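Local atomic coordinates of putative adhesin (Komagataella phaffii, PDB entry 5FX8), a protein that is a putative cell-wall adhesin, possibly involved in cell-cell interaction, whose N-terminal part, described here, comprises two cohesin-like domains. Residues A1-I7 against T133-Y138; G106-L112 against S307-A313; V76-S80 against F92-D96; Q99-E105 against F314-V320. Numbering follows the deposited sequence.

Interaction 1 of 4, residues A1-I7 against T133-Y138; sequences AFPISDI and TSDQTY
Tyr138 is the bump in this contact, and the hollow that takes it is formed by Ala1, Ile4, Asp6 and Ile7. In register, Ala1 CA lies 5.7 Å from Thr133 CA, and Ile7 CA 6.2 Å from Tyr138 CA. With chi1 at -66° (m) and chi2 at 88°, the ring reaches across from the start of strand 137-144. Ile7 (m, t) covers one face: CG1 lies 4.2 Å from the Tyr138 ring centroid, 20° off its normal, a CH-pi contact. Ala1 CB meets the ring edge, 4.1 Å from Tyr138 CE1, while Ile4 CG2 approaches Tyr138 CZ obliquely at 3.9 Å. The hydroxyl gives a weak hydrogen bond, Tyr138 OH to Ile4 O, 2.9 Å. The contact joins strand 4-11, which pairs with strand 25-31, to the separate small sheet holding strand 137-144. A cis peptide precedes Pro3, and Ile4 N hydrogen-bonds Ala1 O at 2.7 Å, a type VI beta turn that lets Ala1 CB nestle 3.3 Å from Thr133 OG1. In the turn 133-136, Thr133 N hydrogen-bonds Gln136 O at 3.0 Å. Asp135 (chi1 72°, p) closes a salt bridge with the terminal amine, Ala1 N to Asp135 OD1, 2.5 Å.

Interaction 2 of 4, residues G106-L112 against S307-A313; sequences GVVFFTL and SRTDTAA
Extended residues 106-112 run antiparallel to 307-313, their end-to-end directions 176° apart. Gly106 CA lies 5.4 Å from Ala313 CA, Phe110 CA 4.8 Å from Thr309 CA. Five hydrogen bonds join them. Val107 N donates to Ala313 O at 3.0 Å and Thr111 N to Arg308 O at 3.1 Å. Thr309 (chi1 t) gives OG1 to Phe109 O at 2.6 Å, Ser307 (m) gives OG to Thr111 O at 2.8 Å, and Thr111 (p) accepts Arg308 N on OG1 at 2.8 Å. Ser307 OG also hydrogen-bonds Val57 N. Between Thr309 and Ala313 the chain bows outward: Asp310 OD1 takes Ala312 N at 3.1 Å in an Asx turn, and Ala312 centres an inverse gamma turn. Arg308 NH2 forms a salt bridge with Glu12, NE hydrogen-bonds Ala306 O, and the guanidinium makes cation-pi contacts with Trp24 and Tyr304. The Phe109 and Phe110 rings pack on side-chain carbons of Asp310 and Thr309; Val108 CG2 to Ala313 CB, 4.2 Å, is the apolar pair. A CB on Gly106 would clash with Ala313 O. Strand 101-114 here meets the segment that ends in the start of strand 312-319. Hydroxyls take part in three of the five hydrogen bonds, supplementing sparse backbone pairing.

Interaction 3 of 4, residues V76-S80 against F92-D96; sequences VQVLS and FTFSD
Three backbone hydrogen bonds tie 76-80 to 92-96. Ser80 and Thr93 form the hydrogen-bonded antiparallel pair, with Ser80 N to Thr93 O at 2.9 Å and Thr93 N to Ser80 O at 2.8 Å, both at 161°. A longer bond runs from Ser95 N to Val78 O at 3.2 Å. Between them Leu79 and Phe94 make a non-hydrogen-bonded pair with CA atoms 3.9 Å apart. The axes of 77-80 and 92-94 approach to 4.5 Å at 145°. Val78 (phi/psi -123°/-53°) departs from extended geometry; it and Leu79 both face Phe70 on the neighbouring strand. Leu79 (p, p) and Phe94 (chi1 m) share one sheet face, where Leu79 CD2 lies over the Phe94 ring, 4.1 Å from its centroid and 27° off the normal, a CH-pi contact. Leu79 CD1 lies 3.8 Å from Phe92 CD2, at the ring edge. Farther out, Phe314 packs on Leu79, and Leu104 on Val78 and Phe94. Ser80 and Thr93 lie on the other face. The arrangement is that of a beta hairpin, strands 77-84 and 89-94, with a classic beta bulge at Val78-Leu79 against strand 68-72, within the first cohesin-like domain.

Interaction 4 of 4, residues Q99-E105 against F314-V320; sequences QVITDLE and FEAFAAV
This is an antiparallel strand pairing in which the chain's C-terminal strand, 316-319, lies along strand 101-105 of the first cohesin-like domain. The short axes approach to 4.4 Å at 163°. Ile101 pairs with Ala319 and Leu104 with Phe317 as non-hydrogen-bonded pairs, Asp103 with Ala318 and Glu105 with Ala316 as hydrogen-bonded ones. The ladder runs Val320 N to Val100 O (3.1 Å), Thr102 N to Ala318 O (2.7 Å), a weak Ala318 N to Asp103 O (3.3 Å), and Glu105 N to Ala316 O (2.9 Å). Two classic beta bulges interrupt it. Thr102 (phi/psi -88°/-39°) and Asp103 both face Ala318, shifting the register by one. Glu315 (-96°/-27°) and Ala316 both face Glu105, whose O accepts Glu315 N at 2.7 Å and Ala316 N at 3.2 Å; here the chain turns a corner. The last strand of a two-domain chain returns to the first domain's sheet, between strands 101-114 and 68-72. On one face the CD1-CE1 side of the Phe317 (t) ring rests against Ile101 and Leu104: Ile101 CG1 to Phe317 CE1 is 3.4 Å, Leu104 CD2 to Phe317 CD1 3.8 Å. Asp103, Glu105, Ala316 and Ala318 take the other face; the Glu105 carboxylate hydrogen-bonds Ser32 and Thr33.

How the interactions relate
Interactions 2 and 4 are successive parts of one pairing, strand 101-114 with the chain's last segment, and meet where Gly106 CA lies 3.5 Å from Phe314 CD1. Interaction 4 has a backbone ladder with bulges, whereas interaction 2 leans on hydroxyls. Interaction 3 brings the hairpin against interaction 4 through Leu79 CD2 to Phe314 CZ, 3.6 Å, and touches interaction 2. Interaction 1, by contrast, has a terminal salt bridge and a tyrosine packed against strand 4-11, and touches interaction 4 at Pro3 CG and Leu104 CD1, 3.9 Å. Interaction 2 is the most enclosed, its centre about 14 Å from the chain's centre, with no exposed touching residue; the centres of interactions 1, 3 and 4 lie about 26, 28 and 33 Å out, and each includes exposed residues.

Interaction 1 of 4, residues A1-I7 against T133-Y138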
# COMPACT_ATOMS: atom_id res chain seq x y z
N ALA C 1 -21.11 -30.06 -76.76
CA ALA C 1 -21.36 -29.02 -75.78
C ALA C 1 -21.41 -27.69 -76.49
O ALA C 1 -21.96 -26.73 -75.96
CB ALA C 1 -20.28 -29.00 -74.68
N PHE C 2 -20.82 -27.63 -77.68
CA PHE C 2 -20.86 -26.43 -78.51
C PHE C 2 -22.28 -25.91 -78.60
O PHE C 2 -23.22 -26.68 -78.79
CB PHE C 2 -20.29 -26.71 -79.89
CG PHE C 2 -20.30 -25.53 -80.81
CD1 PHE C 2 -21.43 -25.20 -81.54
CD2 PHE C 2 -19.19 -24.75 -80.95
CE1 PHE C 2 -21.44 -24.12 -82.37
CE2 PHE C 2 -19.18 -23.68 -81.80
CZ PHE C 2 -20.30 -23.36 -82.50
N PRO C 3 -22.46 -24.60 -78.48
CA PRO C 3 -21.43 -23.57 -78.35
C PRO C 3 -20.98 -23.24 -76.91
O PRO C 3 -20.48 -22.15 -76.67
CB PRO C 3 -22.11 -22.36 -78.98
CG PRO C 3 -23.54 -22.55 -78.62
CD PRO C 3 -23.79 -24.01 -78.68
N ILE C 4 -21.12 -24.16 -75.97
CA ILE C 4 -20.55 -23.91 -74.65
C ILE C 4 -19.04 -24.09 -74.74
O ILE C 4 -18.57 -25.17 -75.11
CB ILE C 4 -21.14 -24.85 -73.60
CG1 ILE C 4 -22.60 -24.51 -73.36
CG2 ILE C 4 -20.33 -24.78 -72.33
CD1 ILE C 4 -23.22 -25.38 -72.34
N SER C 5 -18.29 -23.04 -74.41
CA SER C 5 -16.83 -23.11 -74.43
C SER C 5 -16.20 -23.33 -73.07
O SER C 5 -15.03 -23.73 -73.00
CB SER C 5 -16.24 -21.82 -75.03
OG SER C 5 -16.73 -20.66 -74.38
N ASP C 6 -16.94 -23.08 -72.00
CA ASP C 6 -16.39 -23.13 -70.66
C ASP C 6 -17.52 -23.05 -69.66
O ASP C 6 -18.58 -22.50 -69.95
CB ASP C 6 -15.40 -22.00 -70.42
CG ASP C 6 -14.45 -22.34 -69.34
OD1 ASP C 6 -14.47 -23.52 -68.94
OD2 ASP C 6 -13.69 -21.45 -68.94
N ILE C 7 -17.28 -23.63 -68.48
CA ILE C 7 -18.16 -23.53 -67.32
C ILE C 7 -17.29 -23.23 -66.10
O ILE C 7 -16.43 -24.04 -65.73
CB ILE C 7 -18.99 -24.81 -67.10
CG1 ILE C 7 -19.85 -25.13 -68.32
CG2 ILE C 7 -19.91 -24.66 -65.93
CD1 ILE C 7 -20.61 -26.45 -68.22
N THR C 133 -21.77 -32.45 -70.09
CA THR C 133 -22.56 -32.24 -71.29
C THR C 133 -22.61 -33.54 -72.08
O THR C 133 -22.54 -34.63 -71.49
CB THR C 133 -21.98 -31.13 -72.15
OG1 THR C 133 -20.73 -31.55 -72.69
CG2 THR C 133 -21.79 -29.88 -71.33
N SER C 134 -22.71 -33.44 -73.40
CA SER C 134 -22.82 -34.65 -74.21
C SER C 134 -21.47 -35.08 -74.73
O SER C 134 -21.18 -36.28 -74.81
CB SER C 134 -23.80 -34.44 -75.36
OG SER C 134 -23.52 -33.24 -76.07
N ASP C 135 -20.60 -34.14 -75.04
CA ASP C 135 -19.31 -34.48 -75.60
C ASP C 135 -18.15 -34.12 -74.69
O ASP C 135 -16.99 -34.28 -75.10
CB ASP C 135 -19.13 -33.81 -76.96
CG ASP C 135 -18.93 -32.33 -76.83
OD1 ASP C 135 -19.46 -31.75 -75.87
OD2 ASP C 135 -18.22 -31.73 -77.68
N GLN C 136 -18.40 -33.64 -73.48
CA GLN C 136 -17.31 -33.12 -72.68
C GLN C 136 -17.77 -32.97 -71.25
O GLN C 136 -18.96 -32.81 -70.98
CB GLN C 136 -16.82 -31.77 -73.20
CG GLN C 136 -15.50 -31.35 -72.63
CD GLN C 136 -15.05 -30.04 -73.19
OE1 GLN C 136 -15.49 -29.62 -74.25
NE2 GLN C 136 -14.16 -29.37 -72.47
N THR C 137 -16.81 -33.06 -70.33
CA THR C 137 -17.04 -32.79 -68.92
C THR C 137 -16.21 -31.58 -68.53
O THR C 137 -15.03 -31.49 -68.87
CB THR C 137 -16.67 -33.98 -68.04
OG1 THR C 137 -17.68 -34.99 -68.15
CG2 THR C 137 -16.65 -33.55 -66.64
N TYR C 138 -16.84 -30.63 -67.84
CA TYR C 138 -16.17 -29.45 -67.34
C TYR C 138 -16.00 -29.58 -65.84
O TYR C 138 -16.96 -29.87 -65.12
CB TYR C 138 -16.96 -28.19 -67.67
CG TYR C 138 -17.07 -27.86 -69.11
CD1 TYR C 138 -18.09 -28.38 -69.89
CD2 TYR C 138 -16.17 -27.00 -69.71
CE1 TYR C 138 -18.20 -28.06 -71.22
CE2 TYR C 138 -16.27 -26.67 -71.02
CZ TYR C 138 -17.28 -27.20 -71.77
OH TYR C 138 -17.37 -26.87 -73.10

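Interaction 2 of 4, residues G106-L112 against S307-A313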
# COMPACT_ATOMS: atom_id res chain seq x y z
N GLY C 106 -21.91 -14.94 -75.28
CA GLY C 106 -22.54 -14.49 -74.05
C GLY C 106 -22.17 -15.38 -72.88
O GLY C 106 -21.49 -16.39 -73.03
N VAL C 107 -22.62 -14.97 -71.70
CA VAL C 107 -22.42 -15.73 -70.48
C VAL C 107 -23.76 -15.82 -69.74
O VAL C 107 -24.35 -14.80 -69.38
CB VAL C 107 -21.35 -15.11 -69.56
CG1 VAL C 107 -21.15 -16.00 -68.35
CG2 VAL C 107 -20.03 -14.88 -70.29
N VAL C 108 -24.22 -17.04 -69.50
CA VAL C 108 -25.35 -17.26 -68.61
C VAL C 108 -24.79 -17.73 -67.27
O VAL C 108 -24.01 -18.69 -67.21
CB VAL C 108 -26.34 -18.28 -69.19
CG1 VAL C 108 -27.24 -18.87 -68.10
CG2 VAL C 108 -27.20 -17.64 -70.26
N PHE C 109 -25.17 -17.05 -66.20
CA PHE C 109 -24.74 -17.47 -64.88
C PHE C 109 -25.93 -17.55 -63.94
O PHE C 109 -26.94 -16.87 -64.11
CB PHE C 109 -23.66 -16.55 -64.31
CG PHE C 109 -24.16 -15.22 -63.84
CD1 PHE C 109 -24.67 -15.07 -62.57
CD2 PHE C 109 -24.05 -14.11 -64.65
CE1 PHE C 109 -25.12 -13.87 -62.14
CE2 PHE C 109 -24.48 -12.89 -64.21
CZ PHE C 109 -25.01 -12.77 -62.95
N PHE C 110 -25.80 -18.41 -62.96
CA PHE C 110 -26.70 -18.47 -61.83
C PHE C 110 -25.88 -18.53 -60.55
O PHE C 110 -24.73 -18.97 -60.56
CB PHE C 110 -27.60 -19.69 -61.90
CG PHE C 110 -28.48 -19.74 -63.09
CD1 PHE C 110 -29.71 -19.10 -63.08
CD2 PHE C 110 -28.11 -20.46 -64.21
CE1 PHE C 110 -30.55 -19.17 -64.18
CE2 PHE C 110 -28.94 -20.53 -65.31
CZ PHE C 110 -30.16 -19.89 -65.30
N THR C 111 -26.48 -18.06 -59.45
CA THR C 111 -25.84 -18.13 -58.14
C THR C 111 -26.44 -19.30 -57.38
O THR C 111 -27.65 -19.35 -57.14
CB THR C 111 -25.99 -16.82 -57.35
OG1 THR C 111 -27.37 -16.57 -57.06
CG2 THR C 111 -25.44 -15.66 -58.12
N LEU C 112 -25.59 -20.23 -56.99
CA LEU C 112 -26.01 -21.42 -56.27
C LEU C 112 -25.35 -21.44 -54.90
O LEU C 112 -24.34 -20.78 -54.66
CB LEU C 112 -25.64 -22.69 -57.05
CG LEU C 112 -26.09 -22.69 -58.51
CD1 LEU C 112 -25.68 -23.96 -59.21
CD2 LEU C 112 -27.56 -22.58 -58.54
N SER C 307 -31.40 -17.54 -55.57
CA SER C 307 -30.49 -17.65 -56.71
C SER C 307 -30.82 -16.58 -57.74
O SER C 307 -31.98 -16.32 -58.04
CB SER C 307 -30.60 -19.03 -57.34
OG SER C 307 -30.23 -20.06 -56.44
N ARG C 308 -29.79 -15.98 -58.30
CA ARG C 308 -29.96 -14.83 -59.16
C ARG C 308 -29.22 -15.04 -60.47
O ARG C 308 -28.35 -15.90 -60.58
CB ARG C 308 -29.48 -13.56 -58.46
CG ARG C 308 -30.39 -13.15 -57.31
CD ARG C 308 -29.64 -12.58 -56.14
NE ARG C 308 -28.71 -13.52 -55.50
CZ ARG C 308 -27.39 -13.40 -55.53
NH1 ARG C 308 -26.84 -12.37 -56.15
NH2 ARG C 308 -26.63 -14.29 -54.94
N THR C 309 -29.60 -14.25 -61.47
CA THR C 309 -28.97 -14.33 -62.78
C THR C 309 -28.90 -12.93 -63.38
O THR C 309 -29.14 -11.94 -62.70
CB THR C 309 -29.73 -15.32 -63.67
OG1 THR C 309 -29.00 -15.46 -64.88
CG2 THR C 309 -31.10 -14.82 -63.98
N ASP C 310 -28.55 -12.84 -64.66
CA ASP C 310 -28.61 -11.59 -65.41
C ASP C 310 -29.11 -11.89 -66.82
O ASP C 310 -28.41 -12.53 -67.61
CB ASP C 310 -27.25 -10.88 -65.47
CG ASP C 310 -27.31 -9.54 -66.24
OD1 ASP C 310 -28.41 -9.10 -66.66
OD2 ASP C 310 -26.25 -8.88 -66.39
N THR C 311 -30.30 -11.40 -67.14
CA THR C 311 -30.90 -11.78 -68.41
C THR C 311 -30.25 -11.09 -69.60
O THR C 311 -30.36 -11.59 -70.71
CB THR C 311 -32.39 -11.48 -68.41
OG1 THR C 311 -32.61 -10.07 -68.33
CG2 THR C 311 -33.00 -12.16 -67.25
N ALA C 312 -29.55 -9.98 -69.39
CA ALA C 312 -28.83 -9.31 -70.47
C ALA C 312 -27.48 -9.99 -70.66
O ALA C 312 -26.42 -9.46 -70.32
CB ALA C 312 -28.67 -7.83 -70.18
N ALA C 313 -27.53 -11.19 -71.23
CA ALA C 313 -26.42 -12.12 -71.13
C ALA C 313 -25.58 -12.24 -72.39
O ALA C 313 -24.44 -12.68 -72.29
CB ALA C 313 -26.94 -13.50 -70.76

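Interaction 3 of 4, residues V76-S80 against F92-D96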
# COMPACT_ATOMS: atom_id res chain seq x y z
N VAL C 76 -32.67 -8.77 -77.83
CA VAL C 76 -33.17 -9.84 -78.68
C VAL C 76 -33.21 -11.14 -77.88
O VAL C 76 -32.24 -11.50 -77.22
CB VAL C 76 -32.30 -9.98 -79.92
CG1 VAL C 76 -32.85 -11.05 -80.83
CG2 VAL C 76 -32.23 -8.67 -80.62
N GLN C 77 -34.35 -11.83 -77.94
CA GLN C 77 -34.45 -13.14 -77.30
C GLN C 77 -33.45 -14.11 -77.91
O GLN C 77 -33.25 -14.14 -79.13
CB GLN C 77 -35.86 -13.70 -77.45
CG GLN C 77 -36.88 -13.02 -76.58
CD GLN C 77 -38.24 -13.68 -76.60
OE1 GLN C 77 -38.51 -14.55 -77.43
NE2 GLN C 77 -39.12 -13.26 -75.69
N VAL C 78 -32.83 -14.92 -77.05
CA VAL C 78 -31.82 -15.87 -77.47
C VAL C 78 -32.19 -17.29 -77.04
O VAL C 78 -32.21 -18.20 -77.87
CB VAL C 78 -30.42 -15.49 -76.93
CG1 VAL C 78 -29.39 -16.53 -77.34
CG2 VAL C 78 -30.03 -14.11 -77.41
N LEU C 79 -32.48 -17.48 -75.76
CA LEU C 79 -32.79 -18.80 -75.25
C LEU C 79 -33.51 -18.64 -73.93
O LEU C 79 -33.55 -17.55 -73.34
CB LEU C 79 -31.52 -19.64 -75.08
CG LEU C 79 -30.39 -19.07 -74.23
CD1 LEU C 79 -30.59 -19.41 -72.80
CD2 LEU C 79 -29.12 -19.67 -74.70
N SER C 80 -34.08 -19.73 -73.46
CA SER C 80 -34.67 -19.81 -72.15
C SER C 80 -34.13 -21.06 -71.46
O SER C 80 -33.66 -21.98 -72.13
CB SER C 80 -36.18 -19.85 -72.24
OG SER C 80 -36.57 -21.04 -72.87
N PHE C 92 -30.85 -25.62 -71.85
CA PHE C 92 -30.96 -24.35 -72.56
C PHE C 92 -31.73 -24.61 -73.84
O PHE C 92 -31.44 -25.57 -74.56
CB PHE C 92 -29.58 -23.78 -72.87
CG PHE C 92 -28.73 -23.50 -71.66
CD1 PHE C 92 -28.10 -24.52 -70.98
CD2 PHE C 92 -28.53 -22.22 -71.24
CE1 PHE C 92 -27.32 -24.26 -69.89
CE2 PHE C 92 -27.75 -21.97 -70.16
CZ PHE C 92 -27.15 -22.98 -69.48
N THR C 93 -32.73 -23.79 -74.11
CA THR C 93 -33.59 -23.96 -75.27
C THR C 93 -33.65 -22.66 -76.06
O THR C 93 -34.24 -21.68 -75.60
CB THR C 93 -34.98 -24.38 -74.84
OG1 THR C 93 -34.88 -25.61 -74.12
CG2 THR C 93 -35.86 -24.56 -76.03
N PHE C 94 -33.06 -22.66 -77.24
CA PHE C 94 -33.06 -21.46 -78.07
C PHE C 94 -34.45 -21.19 -78.66
O PHE C 94 -35.26 -22.09 -78.83
CB PHE C 94 -32.03 -21.61 -79.17
CG PHE C 94 -30.63 -21.70 -78.68
CD1 PHE C 94 -30.10 -22.89 -78.25
CD2 PHE C 94 -29.82 -20.59 -78.67
CE1 PHE C 94 -28.79 -22.96 -77.81
CE2 PHE C 94 -28.52 -20.66 -78.24
CZ PHE C 94 -28.01 -21.83 -77.81
N SER C 95 -34.70 -19.92 -78.98
CA SER C 95 -36.05 -19.42 -79.31
C SER C 95 -36.07 -18.86 -80.73
O SER C 95 -36.31 -17.66 -80.96
CB SER C 95 -36.48 -18.36 -78.27
OG SER C 95 -36.18 -18.75 -76.93
N ASP C 96 -35.85 -19.74 -81.72
CA ASP C 96 -35.57 -19.30 -83.09
C ASP C 96 -35.98 -20.39 -84.10
O ASP C 96 -35.16 -21.31 -84.38
CB ASP C 96 -34.12 -18.94 -83.31
CG ASP C 96 -34.01 -17.61 -84.01
OD1 ASP C 96 -35.02 -16.95 -84.27
OD2 ASP C 96 -32.84 -17.24 -84.27

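Interaction 4 of 4, residues Q99-E105 against F314-V320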
# COMPACT_ATOMS: atom_id res chain seq x y z
N GLN C 99 -34.00 -22.11 -87.76
CA GLN C 99 -33.29 -20.89 -88.17
C GLN C 99 -31.89 -20.95 -87.57
O GLN C 99 -31.67 -20.50 -86.45
CB GLN C 99 -34.02 -19.65 -87.70
CG GLN C 99 -34.70 -18.86 -88.78
CD GLN C 99 -34.78 -17.38 -88.45
OE1 GLN C 99 -34.69 -16.98 -87.32
NE2 GLN C 99 -34.94 -16.58 -89.45
N VAL C 100 -30.94 -21.47 -88.35
CA VAL C 100 -29.53 -21.58 -87.98
C VAL C 100 -29.00 -20.29 -87.35
O VAL C 100 -29.24 -19.20 -87.86
CB VAL C 100 -28.71 -21.95 -89.23
CG1 VAL C 100 -27.24 -22.03 -88.91
CG2 VAL C 100 -29.16 -23.27 -89.79
N ILE C 101 -28.28 -20.41 -86.23
CA ILE C 101 -27.63 -19.28 -85.59
C ILE C 101 -26.18 -19.26 -86.03
O ILE C 101 -25.46 -20.25 -85.86
CB ILE C 101 -27.73 -19.35 -84.05
CG1 ILE C 101 -29.06 -18.82 -83.54
CG2 ILE C 101 -26.70 -18.49 -83.42
CD1 ILE C 101 -30.19 -19.68 -83.80
N THR C 102 -25.73 -18.14 -86.58
CA THR C 102 -24.36 -18.07 -87.05
C THR C 102 -23.38 -17.63 -85.97
O THR C 102 -22.26 -18.15 -85.90
CB THR C 102 -24.26 -17.11 -88.23
OG1 THR C 102 -24.16 -15.77 -87.74
CG2 THR C 102 -25.50 -17.21 -89.07
N ASP C 103 -23.77 -16.68 -85.12
CA ASP C 103 -22.90 -16.12 -84.10
C ASP C 103 -23.57 -16.17 -82.74
O ASP C 103 -24.77 -15.91 -82.62
CB ASP C 103 -22.52 -14.68 -84.42
CG ASP C 103 -21.71 -14.56 -85.69
OD1 ASP C 103 -21.07 -15.57 -86.08
OD2 ASP C 103 -21.70 -13.47 -86.29
N LEU C 104 -22.78 -16.48 -81.72
CA LEU C 104 -23.28 -16.52 -80.35
C LEU C 104 -22.14 -16.17 -79.41
O LEU C 104 -21.15 -16.90 -79.37
CB LEU C 104 -23.84 -17.90 -80.00
CG LEU C 104 -25.22 -18.00 -79.34
CD1 LEU C 104 -25.22 -19.07 -78.27
CD2 LEU C 104 -25.71 -16.67 -78.78
N GLU C 105 -22.29 -15.08 -78.67
CA GLU C 105 -21.33 -14.72 -77.62
C GLU C 105 -22.10 -14.26 -76.40
O GLU C 105 -22.85 -13.28 -76.48
CB GLU C 105 -20.38 -13.61 -78.07
CG GLU C 105 -19.48 -13.97 -79.23
CD GLU C 105 -18.52 -15.10 -78.91
OE1 GLU C 105 -18.23 -15.33 -77.71
OE2 GLU C 105 -18.06 -15.75 -79.87
N PHE C 314 -26.09 -11.87 -73.56
CA PHE C 314 -25.40 -12.14 -74.81
C PHE C 314 -24.98 -10.85 -75.51
O PHE C 314 -25.76 -9.91 -75.64
CB PHE C 314 -26.27 -12.98 -75.74
CG PHE C 314 -26.48 -14.38 -75.27
CD1 PHE C 314 -25.58 -15.37 -75.59
CD2 PHE C 314 -27.56 -14.70 -74.48
CE1 PHE C 314 -25.77 -16.64 -75.15
CE2 PHE C 314 -27.74 -15.97 -74.04
CZ PHE C 314 -26.85 -16.95 -74.38
N GLU C 315 -23.73 -10.83 -75.97
CA GLU C 315 -23.15 -9.70 -76.68
C GLU C 315 -23.22 -9.82 -78.20
O GLU C 315 -23.21 -8.80 -78.89
CB GLU C 315 -21.68 -9.51 -76.28
CG GLU C 315 -21.44 -9.53 -74.79
CD GLU C 315 -20.13 -8.89 -74.39
OE1 GLU C 315 -19.07 -9.54 -74.50
OE2 GLU C 315 -20.15 -7.72 -73.95
N ALA C 316 -23.24 -11.04 -78.75
CA ALA C 316 -23.29 -11.24 -80.19
C ALA C 316 -24.31 -12.32 -80.50
O ALA C 316 -24.35 -13.35 -79.82
CB ALA C 316 -21.95 -11.67 -80.77
N PHE C 317 -25.10 -12.08 -81.53
CA PHE C 317 -26.15 -13.02 -81.91
C PHE C 317 -26.62 -12.74 -83.33
O PHE C 317 -26.84 -11.58 -83.68
CB PHE C 317 -27.30 -12.92 -80.94
CG PHE C 317 -28.42 -13.84 -81.23
CD1 PHE C 317 -28.21 -15.20 -81.30
CD2 PHE C 317 -29.69 -13.36 -81.44
CE1 PHE C 317 -29.24 -16.06 -81.56
CE2 PHE C 317 -30.74 -14.21 -81.70
CZ PHE C 317 -30.51 -15.57 -81.77
N ALA C 318 -26.80 -13.78 -84.13
CA ALA C 318 -27.21 -13.63 -85.52
C ALA C 318 -27.74 -14.95 -86.05
O ALA C 318 -27.17 -16.01 -85.76
CB ALA C 318 -26.05 -13.14 -86.39
N ALA C 319 -28.82 -14.89 -86.83
CA ALA C 319 -29.46 -16.05 -87.44
C ALA C 319 -29.76 -15.77 -88.91
O ALA C 319 -29.63 -14.64 -89.38
CB ALA C 319 -30.76 -16.43 -86.71
N VAL C 320 -30.18 -16.81 -89.62
CA VAL C 320 -30.40 -16.70 -91.06
C VAL C 320 -31.86 -16.44 -91.40
O VAL C 320 -32.77 -16.88 -90.70
CB VAL C 320 -29.92 -17.95 -91.78
CG1 VAL C 320 -28.50 -18.26 -91.36
CG2 VAL C 320 -30.85 -19.12 -91.48